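Local coordinates for protein aminotransferase (PDB 4ZM4) that belongs to the class-III aminotransferases, a pyridoxal-phosphate-dependent family, and binds its ligand in a pocket built by both subunits of its two-chain assembly, at residues H149-S154 against V249-I254; Y74-V79 against L325-S330; A354-P359 against A438-L443; V43-G48 against V55-I60. The protein carries 1 engineered substitution. One frame throughout, in Å; residues are numbered along the deposited sequence.

Interaction 1 (H149-S154 against V249-I254); sequences HYHGWS and VFDEVI. With P3B ((3E,4R,5R)-4,5-dihydroxy-3-{[(Z)-{3-hydroxy-2-methyl-5-[(phosphonooxy)methyl]pyridin-4(1H)-ylidene}methyl]imino}cyclohex-1-ene-1-carboxylic acid), chain H.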
# COMPACT_ATOMS: atom_id res chain seq x y z
N HIS B 149 -7.05 3.19 19.21
CA HIS B 149 -6.67 4.01 18.07
C HIS B 149 -5.85 3.14 17.12
O HIS B 149 -4.92 2.48 17.52
CB HIS B 149 -5.86 5.24 18.49
CG HIS B 149 -6.67 6.25 19.25
ND1 HIS B 149 -6.73 7.57 18.91
CD2 HIS B 149 -7.46 6.12 20.35
CE1 HIS B 149 -7.52 8.22 19.74
NE2 HIS B 149 -7.98 7.36 20.63
N TYR B 150 -6.24 3.12 15.86
CA TYR B 150 -5.63 2.22 14.93
C TYR B 150 -4.83 3.06 13.91
O TYR B 150 -5.38 4.00 13.27
CB TYR B 150 -6.72 1.34 14.28
CG TYR B 150 -6.20 0.37 13.24
CD1 TYR B 150 -5.42 -0.73 13.60
CD2 TYR B 150 -6.52 0.52 11.89
CE1 TYR B 150 -4.95 -1.62 12.65
CE2 TYR B 150 -6.03 -0.35 10.92
CZ TYR B 150 -5.26 -1.41 11.31
OH TYR B 150 -4.80 -2.25 10.34
N HIS B 151 -3.58 2.67 13.70
CA HIS B 151 -2.71 3.35 12.76
C HIS B 151 -2.12 2.42 11.69
O HIS B 151 -1.07 2.69 11.13
CB HIS B 151 -1.65 4.06 13.56
CG HIS B 151 -2.22 4.95 14.61
ND1 HIS B 151 -3.14 5.94 14.32
CD2 HIS B 151 -2.05 4.97 15.96
CE1 HIS B 151 -3.51 6.53 15.43
NE2 HIS B 151 -2.87 5.97 16.44
N GLY B 152 -2.86 1.38 11.35
CA GLY B 152 -2.43 0.43 10.33
C GLY B 152 -1.67 -0.69 11.00
O GLY B 152 -1.60 -0.76 12.22
N TRP B 153 -1.06 -1.54 10.18
CA TRP B 153 -0.53 -2.81 10.68
C TRP B 153 0.98 -2.91 10.61
O TRP B 153 1.53 -4.01 10.68
CB TRP B 153 -1.18 -3.96 9.92
CG TRP B 153 -1.25 -3.81 8.42
CD1 TRP B 153 -2.16 -3.12 7.70
CD2 TRP B 153 -0.37 -4.40 7.46
NE1 TRP B 153 -1.89 -3.21 6.35
CE2 TRP B 153 -0.81 -4.02 6.18
CE3 TRP B 153 0.74 -5.24 7.57
CZ2 TRP B 153 -0.19 -4.45 5.03
CZ3 TRP B 153 1.34 -5.66 6.45
CH2 TRP B 153 0.89 -5.26 5.18
N SER B 154 1.66 -1.76 10.49
CA SER B 154 3.14 -1.79 10.46
C SER B 154 3.67 -2.29 11.80
O SER B 154 3.01 -2.21 12.83
CB SER B 154 3.77 -0.43 10.09
OG SER B 154 3.43 0.58 11.05
N VAL B 249 1.46 13.83 15.78
CA VAL B 249 1.00 13.24 14.54
C VAL B 249 -0.50 12.98 14.61
O VAL B 249 -0.95 12.13 15.35
CB VAL B 249 1.74 11.91 14.22
CG1 VAL B 249 1.42 11.45 12.83
CG2 VAL B 249 3.27 12.08 14.33
N PHE B 250 -1.28 13.70 13.80
CA PHE B 250 -2.69 13.40 13.66
C PHE B 250 -2.83 12.40 12.54
O PHE B 250 -2.47 12.66 11.39
CB PHE B 250 -3.54 14.65 13.31
CG PHE B 250 -3.90 15.51 14.49
CD1 PHE B 250 -3.43 15.25 15.76
CD2 PHE B 250 -4.69 16.63 14.30
CE1 PHE B 250 -3.75 16.08 16.84
CE2 PHE B 250 -5.01 17.47 15.36
CZ PHE B 250 -4.54 17.19 16.63
N ASP B 251 -3.37 11.24 12.87
CA ASP B 251 -3.81 10.27 11.86
C ASP B 251 -5.19 10.70 11.43
O ASP B 251 -6.16 10.37 12.07
CB ASP B 251 -3.81 8.84 12.43
CG ASP B 251 -4.11 7.79 11.40
OD1 ASP B 251 -4.52 8.14 10.27
OD2 ASP B 251 -3.95 6.58 11.71
N GLU B 252 -5.26 11.40 10.30
CA GLU B 252 -6.52 11.81 9.73
C GLU B 252 -6.95 10.96 8.52
O GLU B 252 -7.65 11.44 7.63
CB GLU B 252 -6.46 13.29 9.37
CG GLU B 252 -6.25 14.19 10.59
CD GLU B 252 -7.20 15.37 10.63
OE1 GLU B 252 -8.39 15.16 10.33
OE2 GLU B 252 -6.74 16.50 10.93
N VAL B 253 -6.54 9.70 8.51
CA VAL B 253 -6.87 8.78 7.42
C VAL B 253 -8.37 8.72 7.25
O VAL B 253 -8.87 8.78 6.14
CB VAL B 253 -6.29 7.36 7.68
CG1 VAL B 253 -7.07 6.28 6.93
CG2 VAL B 253 -4.83 7.30 7.26
N ILE B 254 -9.10 8.70 8.37
CA ILE B 254 -10.54 8.73 8.33
C ILE B 254 -11.10 10.16 8.43
O ILE B 254 -11.96 10.53 7.62
CB ILE B 254 -11.14 7.83 9.44
CG1 ILE B 254 -11.02 6.37 9.01
CG2 ILE B 254 -12.60 8.16 9.70
CD1 ILE B 254 -11.39 5.40 10.11
OAH P3B H . -3.57 0.45 5.75
PBA P3B H . -4.90 1.24 5.41
OAI P3B H . -5.98 0.21 5.58
OAC P3B H . -4.93 1.82 4.00
OAQ P3B H . -4.94 2.38 6.64
CAM P3B H . -4.55 2.06 8.02
CAV P3B H . -5.23 2.94 8.83
CAL P3B H . -4.51 4.01 9.34
NAP P3B H . -5.18 4.93 10.13
CAU P3B H . -6.53 4.81 10.39
CAA P3B H . -7.18 5.71 11.19
CAW P3B H . -7.21 3.77 9.93
OAE P3B H . -8.52 3.70 10.22
CAX P3B H . -6.62 2.80 9.11
CAJ P3B H . -7.38 1.68 8.63
NAO P3B H . -8.66 1.42 9.09
CAT P3B H . -9.35 0.29 8.73
CAK P3B H . -8.82 -0.82 8.03
CAS P3B H . -9.53 -1.99 7.76
CAR P3B H . -8.98 -3.04 7.01
OAD P3B H . -9.65 -4.03 6.67
OAB P3B H . -7.81 -3.09 6.71
CAN P3B H . -10.86 -2.05 7.95
CAY P3B H . -11.59 -0.86 8.58
OAF P3B H . -12.52 -1.50 9.47
CAZ P3B H . -10.67 0.22 9.29
OAG P3B H . -11.27 1.55 9.51
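The cofactor site of a fold-type I pyridoxal-phosphate enzyme is met here where D251, at the end of strand 247-251, joins H151 in the loop after strand 142-146. D251 OD2 takes two hydrogen bonds. One is from H151 ND1 at 2.8 Å, nearly straight at 176°, entering by the anti lone pair of OD2 and lying in the plane of the imidazole. The other comes from the pyridine NAP of P3B at 2.6 Å. The histidine thus acts as a second-shell residue behind the aspartate that meets the ring nitrogen. The carboxylate is steadied on its other oxygen too, since D251 OD1 accepts from V253 N at 3.1 Å in an Asx turn. With CG anti to the backbone N (chi1 -174°), D251 sends its carboxylate off the strand end into the pocket.

The pyridine ring is held between the two segments: the Y150 carbonyl approaches one face, its O 3.2 Å from P3B CAU, and V253 covers the opposite face. Y150 turns a ring edge to P3B CAJ, while G152 N sits over the centre of the tyrosine face. Beyond the pyridine, V310 and G309 of the second subunit bond to P3B. I254 reaches the hydroxyl side of P3B, its CD1 3.3 Å from P3B OAE.

Interaction 2 (Y74-V79 against L325-S330); sequences YADREV and LGKIRS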
# COMPACT_ATOMS: atom_id res chain seq x y z
N TYR B 74 -20.67 5.55 -4.21
CA TYR B 74 -19.94 4.66 -5.09
C TYR B 74 -20.08 5.11 -6.54
O TYR B 74 -21.06 5.77 -6.90
CB TYR B 74 -20.51 3.26 -4.98
CG TYR B 74 -20.27 2.54 -3.67
CD1 TYR B 74 -19.02 2.45 -3.11
CD2 TYR B 74 -21.32 1.84 -3.04
CE1 TYR B 74 -18.82 1.77 -1.92
CE2 TYR B 74 -21.12 1.15 -1.86
CZ TYR B 74 -19.87 1.12 -1.31
OH TYR B 74 -19.66 0.41 -0.15
N ALA B 75 -19.12 4.72 -7.38
CA ALA B 75 -19.17 5.03 -8.84
C ALA B 75 -19.38 6.52 -9.14
O ALA B 75 -20.28 6.89 -9.93
CB ALA B 75 -20.26 4.21 -9.53
N ASP B 76 -18.57 7.37 -8.49
CA ASP B 76 -18.64 8.82 -8.69
C ASP B 76 -18.01 9.12 -10.03
O ASP B 76 -16.78 9.02 -10.17
CB ASP B 76 -17.91 9.54 -7.53
CG ASP B 76 -18.13 11.06 -7.51
OD1 ASP B 76 -17.50 11.74 -6.68
OD2 ASP B 76 -18.92 11.59 -8.30
N ARG B 77 -18.82 9.49 -11.03
CA ARG B 77 -18.33 9.67 -12.40
C ARG B 77 -17.31 10.80 -12.58
O ARG B 77 -16.34 10.66 -13.34
CB ARG B 77 -19.50 9.79 -13.39
CG ARG B 77 -20.10 8.42 -13.73
CD ARG B 77 -21.16 8.43 -14.85
NE ARG B 77 -20.56 8.48 -16.20
CZ ARG B 77 -19.97 7.45 -16.81
NH1 ARG B 77 -19.84 6.26 -16.21
NH2 ARG B 77 -19.48 7.62 -18.04
N GLU B 78 -17.50 11.91 -11.88
CA GLU B 78 -16.57 13.02 -11.93
C GLU B 78 -15.17 12.62 -11.55
O GLU B 78 -14.22 13.28 -11.94
CB GLU B 78 -17.03 14.15 -11.01
CG GLU B 78 -18.28 14.87 -11.49
CD GLU B 78 -18.84 15.79 -10.43
OE1 GLU B 78 -19.45 15.27 -9.47
OE2 GLU B 78 -18.67 17.03 -10.56
N VAL B 79 -15.03 11.54 -10.81
CA VAL B 79 -13.73 11.03 -10.43
C VAL B 79 -13.32 9.80 -11.25
O VAL B 79 -12.15 9.68 -11.61
CB VAL B 79 -13.71 10.75 -8.90
CG1 VAL B 79 -12.40 10.13 -8.44
CG2 VAL B 79 -13.98 12.05 -8.13
N LEU B 325 -10.21 16.15 -4.64
CA LEU B 325 -10.04 17.37 -3.84
C LEU B 325 -10.49 18.61 -4.64
O LEU B 325 -11.00 19.56 -4.06
CB LEU B 325 -8.61 17.51 -3.35
CG LEU B 325 -8.08 16.45 -2.37
CD1 LEU B 325 -6.73 16.83 -1.80
CD2 LEU B 325 -9.07 16.21 -1.24
N GLY B 326 -10.33 18.58 -5.97
CA GLY B 326 -10.89 19.60 -6.84
C GLY B 326 -12.38 19.70 -6.74
O GLY B 326 -12.94 20.79 -6.53
N LYS B 327 -13.05 18.56 -6.80
CA LYS B 327 -14.50 18.50 -6.58
C LYS B 327 -14.95 19.05 -5.21
O LYS B 327 -15.88 19.87 -5.15
CB LYS B 327 -15.03 17.08 -6.71
CG LYS B 327 -16.50 16.93 -6.42
CD LYS B 327 -17.04 15.62 -6.95
CE LYS B 327 -18.49 15.43 -6.56
NZ LYS B 327 -18.96 14.10 -7.03
N ILE B 328 -14.30 18.60 -4.14
CA ILE B 328 -14.63 19.06 -2.77
C ILE B 328 -14.45 20.59 -2.62
O ILE B 328 -15.28 21.30 -2.03
CB ILE B 328 -13.77 18.35 -1.72
CG1 ILE B 328 -14.19 16.89 -1.60
CG2 ILE B 328 -13.86 19.05 -0.36
CD1 ILE B 328 -13.25 16.05 -0.75
N ARG B 329 -13.35 21.08 -3.18
CA ARG B 329 -13.03 22.51 -3.15
C ARG B 329 -14.10 23.34 -3.85
O ARG B 329 -14.42 24.44 -3.40
CB ARG B 329 -11.69 22.72 -3.81
CG ARG B 329 -11.16 24.16 -3.82
CD ARG B 329 -10.14 24.12 -4.96
NE ARG B 329 -8.98 24.95 -5.08
CZ ARG B 329 -8.21 24.98 -6.17
NH1 ARG B 329 -8.53 24.29 -7.25
NH2 ARG B 329 -7.11 25.77 -6.19
N SER B 330 -14.68 22.79 -4.92
CA SER B 330 -15.67 23.51 -5.71
C SER B 330 -17.04 23.56 -5.05
O SER B 330 -17.95 24.18 -5.55
CB SER B 330 -15.77 22.89 -7.11
OG SER B 330 -16.38 21.61 -7.05
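One ammonium group serves two carboxylates here: K327 NZ makes salt bridges to both D76 and E78, residues two apart in the chain, and almost the whole contact rests on this three-residue network. The lysine stands in the last turn of helix 315-329 and crosses to the start of helix 77-89 as a straight rod. Its CG is anti to the backbone N (chi1 177°) and the chain stays extended from there to NZ, so the charge is delivered at full length.

The two acids receive it differently. D76 comes from the opposite direction and sets both carboxylate oxygens about NZ: D76 OD1 accepts from K327 NZ at 2.8 Å by its syn lone pair, and D76 OD2 lies equally near, 2.8 Å from K327 NZ. E78 crosses the lysine at about a right angle and offers OE1 to K327 NZ, also at 2.8 Å, but the donor stands 39° out of the carboxylate plane. D76 occupies the N-cap position of helix 77-89 without a capping bond from its side chain, which is turned to K327 instead. At the lysine's own end, S330 OG bonds to K327 O at 2.6 Å as the helix finishes. F72 adds a cation-pi contact to the ammonium, while A75 and R77 pack on A88 of the second subunit.

Two acids around one base leave a probable surplus of negative charge, which the nearby start of helix 77-89 could partly offset; K327 ties two helix ends together at the surface by charge, with little apolar packing.

Interaction 3 (A354-P359 against A438-L443); sequences ATEKRP and ALQRSL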
# COMPACT_ATOMS: atom_id res chain seq x y z
N ALA B 354 -36.12 4.38 20.08
CA ALA B 354 -36.96 4.86 21.18
C ALA B 354 -38.34 4.23 21.10
O ALA B 354 -38.85 3.70 22.08
CB ALA B 354 -37.07 6.40 21.17
N THR B 355 -38.95 4.29 19.92
CA THR B 355 -40.27 3.70 19.69
C THR B 355 -40.31 2.22 20.04
O THR B 355 -41.31 1.71 20.55
CB THR B 355 -40.70 3.92 18.22
OG1 THR B 355 -40.73 5.33 17.94
CG2 THR B 355 -42.07 3.34 17.96
N GLU B 356 -39.23 1.51 19.75
CA GLU B 356 -39.09 0.10 20.10
C GLU B 356 -38.63 -0.12 21.53
O GLU B 356 -38.56 -1.26 21.98
CB GLU B 356 -38.11 -0.59 19.13
CG GLU B 356 -38.62 -0.56 17.69
CD GLU B 356 -40.00 -1.17 17.55
OE1 GLU B 356 -40.23 -2.26 18.12
OE2 GLU B 356 -40.84 -0.54 16.87
N LYS B 357 -38.30 0.95 22.24
CA LYS B 357 -37.81 0.86 23.61
C LYS B 357 -36.53 0.00 23.73
O LYS B 357 -36.35 -0.75 24.70
CB LYS B 357 -38.91 0.36 24.55
CG LYS B 357 -40.21 1.15 24.40
CD LYS B 357 -41.22 0.81 25.49
CE LYS B 357 -42.56 1.52 25.23
NZ LYS B 357 -43.45 1.49 26.42
N ARG B 358 -35.63 0.16 22.76
CA ARG B 358 -34.30 -0.44 22.80
C ARG B 358 -33.31 0.65 23.14
O ARG B 358 -33.16 1.59 22.37
CB ARG B 358 -33.94 -1.01 21.42
CG ARG B 358 -34.81 -2.16 20.98
CD ARG B 358 -34.43 -3.42 21.72
NE ARG B 358 -35.14 -4.59 21.22
CZ ARG B 358 -34.95 -5.82 21.68
NH1 ARG B 358 -34.07 -6.05 22.65
NH2 ARG B 358 -35.65 -6.81 21.18
N PRO B 359 -32.60 0.52 24.28
CA PRO B 359 -31.56 1.51 24.51
C PRO B 359 -30.43 1.41 23.48
O PRO B 359 -30.05 0.32 23.04
CB PRO B 359 -31.08 1.20 25.93
CG PRO B 359 -31.53 -0.18 26.23
CD PRO B 359 -32.76 -0.41 25.41
N ALA B 438 -36.26 -0.37 7.55
CA ALA B 438 -35.49 -1.62 7.63
C ALA B 438 -35.02 -1.89 9.07
O ALA B 438 -35.02 -3.03 9.49
CB ALA B 438 -34.33 -1.59 6.65
N LEU B 439 -34.61 -0.86 9.80
CA LEU B 439 -34.13 -1.03 11.17
C LEU B 439 -35.26 -1.35 12.12
O LEU B 439 -35.09 -2.14 13.06
CB LEU B 439 -33.34 0.21 11.66
CG LEU B 439 -31.95 0.37 11.00
CD1 LEU B 439 -31.35 1.75 11.29
CD2 LEU B 439 -30.99 -0.72 11.47
N GLN B 440 -36.40 -0.69 11.91
CA GLN B 440 -37.65 -0.97 12.66
C GLN B 440 -38.03 -2.47 12.53
O GLN B 440 -38.20 -3.17 13.52
CB GLN B 440 -38.76 -0.05 12.14
CG GLN B 440 -40.15 -0.65 11.97
CD GLN B 440 -40.92 -0.68 13.26
OE1 GLN B 440 -40.80 0.23 14.08
NE2 GLN B 440 -41.72 -1.72 13.46
N ARG B 441 -38.12 -2.94 11.29
CA ARG B 441 -38.46 -4.33 11.02
C ARG B 441 -37.45 -5.30 11.65
O ARG B 441 -37.84 -6.31 12.23
CB ARG B 441 -38.59 -4.55 9.50
CG ARG B 441 -40.04 -4.56 9.01
CD ARG B 441 -40.29 -3.90 7.66
NE ARG B 441 -39.17 -4.04 6.74
CZ ARG B 441 -38.74 -3.09 5.90
NH1 ARG B 441 -39.35 -1.90 5.84
NH2 ARG B 441 -37.69 -3.32 5.12
N SER B 442 -36.16 -4.96 11.60
CA SER B 442 -35.13 -5.81 12.17
C SER B 442 -35.22 -5.86 13.70
O SER B 442 -34.97 -6.91 14.30
CB SER B 442 -33.74 -5.33 11.72
OG SER B 442 -33.69 -5.23 10.30
N LEU B 443 -35.54 -4.75 14.34
CA LEU B 443 -35.61 -4.73 15.80
C LEU B 443 -36.78 -5.59 16.28
O LEU B 443 -36.68 -6.24 17.30
CB LEU B 443 -35.73 -3.31 16.37
CG LEU B 443 -34.51 -2.41 16.32
CD1 LEU B 443 -34.91 -0.97 16.61
CD2 LEU B 443 -33.41 -2.86 17.27
O HOH W 1 -37.11 -5.00 19.42
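E356 and L443 bring the two backbones nearest, with CA atoms 7.3 Å apart, as the chain leaves helix 334-355 and passes the last part of helix 429-444. The exit is tight: K357 takes a positive phi of 59°, and K357 N bonds back to A354 O at 2.8 Å, one of the two bonds back into the last turn that, with the positive phi, make a Schellman motif. It carries the chain away from the helix axis so that E356 before the turn and R358 after it can both face the same leucine.

L443 touches both with its two methyl branches. CD1 lies against the aliphatic part of the glutamate, 3.9 Å from E356 CG, and CD2 rests 4.0 Å from R358 CG. The arginine slides past the leucine in the opposite direction; its chain bends at chi2 (-76°), bringing the guanidinium alongside the helix end. There a water lies at the guanidinium edge, accepting from R358 NE at 2.7 Å and donating to L443 O, and so links the loop to the helix backbone. Both segments share further neighbours: F353 of helix 334-355 touches R358 and L443, and helix 396-408 adds R398 against R358 and L402 against L443.

Interaction 4 (V43-G48 against V55-I60); sequences VVRSAG and VEDGEI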
# COMPACT_ATOMS: atom_id res chain seq x y z
N VAL B 43 -21.74 -11.30 -1.36
CA VAL B 43 -20.72 -11.09 -2.35
C VAL B 43 -21.21 -10.05 -3.34
O VAL B 43 -22.29 -10.16 -3.90
CB VAL B 43 -20.37 -12.39 -3.11
CG1 VAL B 43 -19.25 -12.14 -4.10
CG2 VAL B 43 -19.98 -13.49 -2.15
N VAL B 44 -20.39 -9.04 -3.58
CA VAL B 44 -20.81 -7.92 -4.44
C VAL B 44 -20.64 -8.26 -5.91
O VAL B 44 -19.68 -8.92 -6.29
CB VAL B 44 -20.01 -6.63 -4.12
CG1 VAL B 44 -20.42 -5.50 -5.05
CG2 VAL B 44 -20.24 -6.22 -2.66
N ARG B 45 -21.61 -7.84 -6.70
CA ARG B 45 -21.56 -7.92 -8.14
C ARG B 45 -21.28 -6.53 -8.75
O ARG B 45 -20.54 -6.40 -9.72
CB ARG B 45 -22.90 -8.44 -8.66
CG ARG B 45 -23.15 -8.22 -10.17
CD ARG B 45 -24.25 -9.14 -10.69
NE ARG B 45 -23.83 -10.54 -10.60
CZ ARG B 45 -24.63 -11.59 -10.79
NH1 ARG B 45 -25.92 -11.42 -11.05
NH2 ARG B 45 -24.16 -12.83 -10.69
N SER B 46 -21.92 -5.50 -8.18
CA SER B 46 -21.70 -4.15 -8.62
C SER B 46 -22.12 -3.20 -7.49
O SER B 46 -22.77 -3.59 -6.52
CB SER B 46 -22.48 -3.88 -9.90
OG SER B 46 -23.86 -3.56 -9.66
N ALA B 47 -21.82 -1.93 -7.67
CA ALA B 47 -22.20 -0.93 -6.71
C ALA B 47 -22.28 0.44 -7.33
O ALA B 47 -21.52 0.76 -8.24
CB ALA B 47 -21.22 -0.94 -5.55
N GLY B 48 -23.17 1.28 -6.82
CA GLY B 48 -23.34 2.67 -7.27
C GLY B 48 -24.16 3.47 -6.28
O GLY B 48 -25.16 2.98 -5.76
N VAL B 55 -24.68 -10.99 -5.89
CA VAL B 55 -24.67 -12.01 -6.93
C VAL B 55 -26.04 -12.68 -7.11
O VAL B 55 -26.23 -13.39 -8.09
CB VAL B 55 -23.60 -13.10 -6.65
CG1 VAL B 55 -22.22 -12.50 -6.69
CG2 VAL B 55 -23.85 -13.81 -5.32
N GLU B 56 -26.95 -12.53 -6.15
CA GLU B 56 -28.37 -12.95 -6.29
C GLU B 56 -29.25 -11.80 -6.76
O GLU B 56 -30.47 -11.85 -6.64
CB GLU B 56 -28.90 -13.47 -4.95
CG GLU B 56 -28.14 -14.66 -4.36
CD GLU B 56 -28.58 -15.02 -2.95
OE1 GLU B 56 -29.69 -14.63 -2.53
OE2 GLU B 56 -27.80 -15.69 -2.23
N ASP B 57 -28.63 -10.75 -7.30
CA ASP B 57 -29.31 -9.52 -7.73
C ASP B 57 -30.17 -8.80 -6.65
O ASP B 57 -30.95 -7.92 -6.97
CB ASP B 57 -30.10 -9.75 -9.03
CG ASP B 57 -29.18 -10.01 -10.26
OD1 ASP B 57 -28.12 -9.34 -10.41
OD2 ASP B 57 -29.53 -10.88 -11.10
N GLY B 58 -29.98 -9.10 -5.38
CA GLY B 58 -30.54 -8.27 -4.32
C GLY B 58 -29.92 -6.88 -4.24
O GLY B 58 -28.73 -6.72 -4.55
N GLU B 59 -30.71 -5.88 -3.84
CA GLU B 59 -30.22 -4.51 -3.61
C GLU B 59 -30.08 -4.25 -2.12
O GLU B 59 -31.00 -4.49 -1.36
CB GLU B 59 -31.18 -3.46 -4.17
CG GLU B 59 -31.14 -3.28 -5.68
CD GLU B 59 -31.94 -2.07 -6.16
OE1 GLU B 59 -32.41 -1.26 -5.32
OE2 GLU B 59 -32.08 -1.93 -7.39
N ILE B 60 -28.91 -3.72 -1.73
CA ILE B 60 -28.63 -3.40 -0.34
C ILE B 60 -28.16 -1.98 -0.19
O ILE B 60 -27.21 -1.58 -0.84
CB ILE B 60 -27.54 -4.32 0.25
CG1 ILE B 60 -27.96 -5.78 0.12
CG2 ILE B 60 -27.38 -4.04 1.74
CD1 ILE B 60 -27.40 -6.57 -1.05
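D57 OD1 is gripped by two arginines, R45 NH1 across the contact and R53 NH1 from strand 51-54, in salt bridges that span the turn. The R45 bond is 3.1 Å from NH1 to D57 OD1, and not ideally set: the donor stands 46° above the carboxylate plane, and guanidinium and carboxylate are turned 66° apart. R45 starts with CG anti to the backbone N and then bends at chi3 (-65°), which folds its guanidinium over V55. V55 CA sits 3.8 Å above the centre of the guanidinium plane, and V55 O lies over the same group, 3.4 Å from R45 NH2 but at an angle too poor for a hydrogen bond. The arginine is thus laid flat on the backbone at V55, with its edge turned to D57. Its strongest polar partner is E98 of the second subunit, which forms a salt bridge with NE, so the charge is shared between a tie within the chain and one to the other subunit.

At the V43 end apolar side chains meet beside a weak backbone bond. V43 CG1 meets V55 CG1 at 4.0 Å as the two side chains cross, and V55 N gives the weak hydrogen bond to V43 O at 3.2 Å. R45 and S46 both face R53, forming a classic beta bulge within strand 44-48, where the chain turns a corner at R45. This strand lies antiparallel to 51-54, which in turn is antiparallel to 59-62; helix 14-22 covers V43 through L18 and I21, and H97 of the second subunit packs on V43 and V44.

Interaction 1 alone is core, deep in the chain beside P3B, where directed hydrogen bonds fix an aspartate; interactions 2, 3 and 4 lie farther out. Interaction 2 is at the surface and depends on charge, interaction 3 mixes apolar packing with a water bridge, and interaction 4 joins a salt bridge to valine packing. Along the chain interaction 1 is nested in the loop closed by interaction 2, yet their centres are about 24 Å apart. Interactions 2 and 4 touch, Y74 and A75 packing on A47 and G48. Interactions 1, 2 and 4 all reach the second subunit, whereas no other chain touches interaction 3.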